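Local coordinates for protein TbiB1 (Thermobaculum terrenum, PDB 5V1V) that binds the leader peptide of a lasso-peptide precursor, probably to recognise it during RiPP biosynthesis, and can bind zinc ions, at residues L21-L24 against Q25-T28; S61-R64 against P65-E68. All blocks are in the same frame, centred on the assembly; numbering follows the deposited sequence. Where two conformers were deposited one is given.

Contact 1. Residues L21-L24 against Q25-T28; sequences LLHL and QTGT
The backbone bond from His23 N to Thr28 O, 2.9 Å long and almost straight at 178°, closes a β-hairpin in which Leu24 to Gly27 form a four-residue loop between antiparallel strands 18-23 and 28-32. Inside it a second bond runs from Gly27 N to His23 O at 2.8 Å; it is bent, with an N-H...O angle of 132°, and the donor is tilted from the carbonyl plane. Leu24, Gln25 and Thr26 keep right-handed helical backbone angles, and Gly27 then takes a positive phi, which turns the chain into the returning strand.

His23 is the side chain the loop folds around. Its CG stands anti to the backbone N (chi1 -165°), which turns the imidazole toward Gln25 and Thr26. There ND1 acts as acceptor: Gln25 N reaches it at 3.2 Å from the ring edge, close to the ring plane, which helps to fix the ring's rotation. Thr26 comes over one face with its methyl, CG2 lying 3.9 Å from the centroid in a CH-pi contact, while its OG1 sits 3.3 Å from His23 CB. Gln25 passes beside the ring, CB 3.8 Å from His23 CE1, before its extended chain leaves with the amide plane nearly perpendicular to the imidazole.

Beyond the hairpin, Ser7, Ala9, Val10 and the zinc ligand Glu82 also touch the His23 side chain, which is buried. Gly27 makes backbone hydrogen bonds to the bound peptide, and Thr28 packs on one of its acidic side chains, so this end of the sheet belongs to the leader-binding surface. Back in the loop, Thr26 OG1 and Thr28 OG1 share a weak hydrogen bond of 3.4 Å.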
ATOM      1  N   LEU A  21      -5.423   3.487  -7.682  1.00 11.76           N
ATOM      2  CA  LEU A  21      -4.080   3.553  -8.271  1.00 11.65           C
ATOM      3  C   LEU A  21      -4.152   3.218  -9.749  1.00 11.87           C
ATOM      4  O   LEU A  21      -4.785   2.230 -10.123  1.00 12.42           O
ATOM      5  CB  LEU A  21      -3.134   2.548  -7.603  1.00 13.41           C
ATOM      6  CG  LEU A  21      -3.105   2.544  -6.078  1.00 13.48           C
ATOM      7  CD1 LEU A  21      -2.163   1.479  -5.544  1.00 13.74           C
ATOM      8  CD2 LEU A  21      -2.687   3.911  -5.578  1.00 15.50           C
ATOM      9  N   LEU A  22      -3.486   4.021 -10.575  1.00 12.05           N
ATOM     10  CA  LEU A  22      -3.399   3.770 -12.003  0.50 13.65           C
ATOM     11  C   LEU A  22      -1.937   3.609 -12.393  1.00 11.95           C
ATOM     12  O   LEU A  22      -1.129   4.504 -12.150  1.00 13.93           O
ATOM     13  CB  LEU A  22      -4.007   4.936 -12.783  0.50 16.59           C
ATOM     14  CG  LEU A  22      -5.516   5.168 -12.722  0.50 19.26           C
ATOM     15  CD1 LEU A  22      -5.942   5.840 -11.423  0.50 19.15           C
ATOM     16  CD2 LEU A  22      -5.909   6.017 -13.916  0.50 22.47           C
ATOM     17  N   HIS A  23      -1.594   2.471 -12.983  1.00 11.88           N
ATOM     18  CA  HIS A  23      -0.249   2.283 -13.461  1.00 12.01           C
ATOM     19  C   HIS A  23      -0.215   2.688 -14.924  1.00 12.65           C
ATOM     20  O   HIS A  23      -0.840   2.039 -15.767  1.00 13.88           O
ATOM     21  CB  HIS A  23       0.186   0.839 -13.285  1.00 12.85           C
ATOM     22  CG  HIS A  23       1.658   0.646 -13.434  1.00 13.98           C
ATOM     23  ND1 HIS A  23       2.335   0.933 -14.602  1.00 15.11           N
ATOM     24  CD2 HIS A  23       2.589   0.212 -12.555  1.00 16.15           C
ATOM     25  CE1 HIS A  23       3.620   0.677 -14.433  1.00 16.69           C
ATOM     26  NE2 HIS A  23       3.800   0.250 -13.198  1.00 16.39           N
ATOM     27  N   LEU A  24       0.482   3.785 -15.217  1.00 12.92           N
ATOM     28  CA  LEU A  24       0.433   4.389 -16.561  1.00 14.32           C
ATOM     29  C   LEU A  24       1.078   3.575 -17.666  1.00 15.61           C
ATOM     30  O   LEU A  24       0.866   3.854 -18.850  1.00 18.07           O
ATOM     31  CB  LEU A  24       1.032   5.792 -16.548  1.00 16.04           C
ATOM     32  CG  LEU A  24       0.316   6.823 -15.680  1.00 18.26           C
ATOM     33  CD1 LEU A  24       0.976   8.181 -15.828  1.00 21.38           C
ATOM     34  CD2 LEU A  24      -1.167   6.902 -15.990  1.00 20.95           C
ATOM     35  N   GLN A  25       1.869   2.575 -17.300  1.00 15.16           N
ATOM     36  CA  GLN A  25       2.560   1.788 -18.321  1.00 17.65           C
ATOM     37  C   GLN A  25       1.962   0.398 -18.542  1.00 18.85           C
ATOM     38  O   GLN A  25       1.987  -0.110 -19.659  1.00 24.51           O
ATOM     39  CB  GLN A  25       4.054   1.733 -18.019  1.00 19.80           C
ATOM     40  CG  GLN A  25       4.697   3.114 -18.091  1.00 20.85           C
ATOM     41  CD  GLN A  25       6.203   3.082 -17.982  1.00 24.92           C
ATOM     42  OE1 GLN A  25       6.840   2.084 -18.317  1.00 29.45           O
ATOM     43  NE2 GLN A  25       6.784   4.183 -17.522  1.00 23.82           N
ATOM     44  N   THR A  26       1.407  -0.198 -17.490  1.00 18.90           N
ATOM     45  CA  THR A  26       0.686  -1.468 -17.623  1.00 17.35           C
ATOM     46  C   THR A  26      -0.787  -1.225 -17.977  1.00 18.51           C
ATOM     47  O   THR A  26      -1.467  -2.118 -18.499  1.00 20.30           O
ATOM     48  CB  THR A  26       0.790  -2.336 -16.353  1.00 18.70           C
ATOM     49  OG1 THR A  26       0.053  -1.726 -15.288  1.00 17.91           O
ATOM     50  CG2 THR A  26       2.253  -2.525 -15.923  1.00 20.82           C
ATOM     51  N   GLY A  27      -1.263  -0.008 -17.704  1.00 15.76           N
ATOM     52  CA  GLY A  27      -2.663   0.376 -17.936  1.00 17.65           C
ATOM     53  C   GLY A  27      -3.670  -0.282 -17.009  1.00 16.78           C
ATOM     54  O   GLY A  27      -4.856  -0.371 -17.338  1.00 20.98           O
ATOM     55  N   THR A  28      -3.197  -0.739 -15.855  1.00 15.29           N
ATOM     56  CA  THR A  28      -4.018  -1.450 -14.886  1.00 15.88           C
ATOM     57  C   THR A  28      -4.372  -0.496 -13.752  1.00 14.10           C
ATOM     58  O   THR A  28      -3.569   0.369 -13.379  1.00 15.01           O
ATOM     59  CB  THR A  28      -3.291  -2.704 -14.343  1.00 18.54           C
ATOM     60  OG1 THR A  28      -2.834  -3.514 -15.436  1.00 24.76           O
ATOM     61  CG2 THR A  28      -4.221  -3.543 -13.461  1.00 18.97           C
TER

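Contact 2. Residues S61-R64 against P65-E68; sequences SVDR and PTVE
Asp63 is the N-cap of helix 64-80, and its carboxylate grips Thr66 twice. Thr66 OG1 donates to Asp63 OD1 at 2.8 Å on the syn side, and Thr66 N donates to Asp63 OD2 at 3.1 Å from well above the carboxylate plane. Asp63 chi1 of 59° sets CG between the backbone N and the carbonyl carbon, which folds the acid over the first helical turn, where it can probably also offset the positive end of the helix dipole. The backbone takes up the helix from here: Val67 N binds Asp63 O at 3.2 Å, and Glu68 N binds Arg64 O.

Apolar contact flanks the cap. Val62, just before Asp63, and Val67, four residues after it, form a hydrophobic staple, Val62 CG1 meeting Val67 CG2 at a tight 3.4 Å. Val62 CG2 lies against Thr66 CG2; Val62 and Thr66 both pack on an aromatic side chain of the bound peptide, while Val67 faces Ile56 and Cys57 of helix 49-59.

Charge pairing beyond the cap centres on Arg64, extended from CG to NE. Its guanidinium forms salt bridges with Asp54 and Glu50, two zinc ligands, whereas its bridge to Glu68 is long, Arg64 NE to Glu68 OE2 being 4.0 Å. A water in the guanidinium plane joins them more closely, accepting from Arg64 NH2 at 2.7 Å and donating to Glu68 OE2 at 2.9 Å.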
ATOM      1  N   SER A  61      -5.863  -0.892  16.623  1.00 16.76           N
ATOM      2  CA  SER A  61      -5.932  -1.877  17.693  1.00 18.59           C
ATOM      3  C   SER A  61      -5.442  -3.210  17.154  1.00 18.91           C
ATOM      4  O   SER A  61      -6.239  -4.080  16.778  1.00 22.34           O
ATOM      5  CB  SER A  61      -7.361  -2.000  18.219  1.00 20.51           C
ATOM      6  OG  SER A  61      -7.441  -3.006  19.209  1.00 24.34           O
ATOM      7  N   VAL A  62      -4.119  -3.350  17.105  1.00 16.36           N
ATOM      8  CA  VAL A  62      -3.474  -4.505  16.488  1.00 16.38           C
ATOM      9  C   VAL A  62      -2.101  -4.718  17.109  1.00 16.80           C
ATOM     10  O   VAL A  62      -1.449  -3.760  17.514  1.00 17.38           O
ATOM     11  CB  VAL A  62      -3.370  -4.327  14.949  1.00 16.49           C
ATOM     12  CG1 VAL A  62      -2.500  -3.130  14.581  1.00 16.03           C
ATOM     13  CG2 VAL A  62      -2.888  -5.601  14.278  1.00 16.62           C
ATOM     14  N   ASP A  63      -1.674  -5.977  17.161  1.00 17.26           N
ATOM     15  CA  ASP A  63      -0.361  -6.347  17.672  1.00 19.67           C
ATOM     16  C   ASP A  63       0.696  -6.219  16.575  1.00 17.64           C
ATOM     17  O   ASP A  63       0.398  -6.394  15.389  1.00 17.55           O
ATOM     18  CB  ASP A  63      -0.394  -7.781  18.211  1.00 22.97           C
ATOM     19  CG  ASP A  63      -0.803  -8.799  17.153  1.00 27.41           C
ATOM     20  OD1 ASP A  63      -1.983  -8.799  16.737  1.00 30.51           O
ATOM     21  OD2 ASP A  63       0.061  -9.598  16.736  1.00 29.65           O
ATOM     22  N   ARG A  64       1.932  -5.926  16.975  1.00 16.68           N
ATOM     23  CA  ARG A  64       3.048  -5.773  16.046  1.00 15.96           C
ATOM     24  C   ARG A  64       3.294  -6.987  15.126  1.00 16.17           C
ATOM     25  O   ARG A  64       3.494  -6.796  13.932  1.00 16.06           O
ATOM     26  CB  ARG A  64       4.326  -5.357  16.788  1.00 16.53           C
ATOM     27  CG  ARG A  64       5.529  -5.102  15.899  1.00 19.19           C
ATOM     28  CD  ARG A  64       6.747  -4.719  16.727  1.00 22.04           C
ATOM     29  NE  ARG A  64       7.772  -4.113  15.885  1.00 27.79           N
ATOM     30  CZ  ARG A  64       7.854  -2.810  15.625  1.00 28.59           C
ATOM     31  NH1 ARG A  64       6.981  -1.953  16.149  1.00 29.99           N
ATOM     32  NH2 ARG A  64       8.820  -2.359  14.843  1.00 31.45           N
ATOM     33  N   PRO A  65       3.253  -8.231  15.661  1.00 15.30           N
ATOM     34  CA  PRO A  65       3.463  -9.381  14.767  1.00 15.59           C
ATOM     35  C   PRO A  65       2.471  -9.454  13.606  1.00 15.25           C
ATOM     36  O   PRO A  65       2.861  -9.793  12.483  1.00 14.95           O
ATOM     37  CB  PRO A  65       3.307 -10.581  15.709  1.00 17.23           C
ATOM     38  CG  PRO A  65       3.779 -10.059  17.021  1.00 18.37           C
ATOM     39  CD  PRO A  65       3.247  -8.654  17.078  1.00 17.47           C
ATOM     40  N   THR A  66       1.209  -9.126  13.867  1.00 15.86           N
ATOM     41  CA  THR A  66       0.189  -9.149  12.827  1.00 16.19           C
ATOM     42  C   THR A  66       0.496  -8.085  11.787  1.00 14.66           C
ATOM     43  O   THR A  66       0.413  -8.347  10.583  1.00 14.94           O
ATOM     44  CB  THR A  66      -1.213  -8.928  13.420  1.00 16.62           C
ATOM     45  OG1 THR A  66      -1.555 -10.054  14.229  1.00 20.21           O
ATOM     46  CG2 THR A  66      -2.261  -8.776  12.327  1.00 16.60           C
ATOM     47  N   VAL A  67       0.865  -6.891  12.249  1.00 14.06           N
ATOM     48  CA  VAL A  67       1.199  -5.806  11.326  1.00 14.08           C
ATOM     49  C   VAL A  67       2.389  -6.193  10.444  1.00 13.87           C
ATOM     50  O   VAL A  67       2.362  -5.979   9.236  1.00 14.03           O
ATOM     51  CB  VAL A  67       1.501  -4.484  12.056  1.00 14.46           C
ATOM     52  CG1 VAL A  67       1.916  -3.411  11.060  1.00 13.37           C
ATOM     53  CG2 VAL A  67       0.288  -4.031  12.848  1.00 15.57           C
ATOM     54  N   GLU A  68       3.424  -6.774  11.043  1.00 15.44           N
ATOM     55  CA  GLU A  68       4.614  -7.176  10.293  1.00 14.57           C
ATOM     56  C   GLU A  68       4.292  -8.213   9.217  1.00 13.51           C
ATOM     57  O   GLU A  68       4.695  -8.070   8.067  1.00 14.37           O
ATOM     58  CB  GLU A  68       5.694  -7.719  11.226  1.00 16.87           C
ATOM     59  CG  GLU A  68       6.347  -6.679  12.129  1.00 20.32           C
ATOM     60  CD  GLU A  68       7.303  -7.306  13.132  1.00 27.35           C
ATOM     61  OE1 GLU A  68       6.880  -8.216  13.883  1.00 29.79           O
ATOM     62  OE2 GLU A  68       8.478  -6.896  13.170  1.00 33.77           O
TER
HETATM   63  O   HOH W   1      10.018  -4.492  13.776  1.00 39.64           O

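How the contacts relate
Contact 1 and contact 2 lie on opposite sides of the chain's centre, their own centres 31 Å apart and their nearest atoms about 17 Å apart. They share no secondary-structure element: the first reverses the chain between two strands, the second starts a helix. Contact 1 is partly buried and built round one aromatic ring; contact 2 is a surface contact in which carboxylates, a hydroxyl and a guanidinium dominate, with a valine pair beside them. Yet both meet the bound peptide, contact 1 from the sheet and contact 2 from the helix start and the residues leading into it, consistent with a leader lying across both elements in this PqqD-like fold.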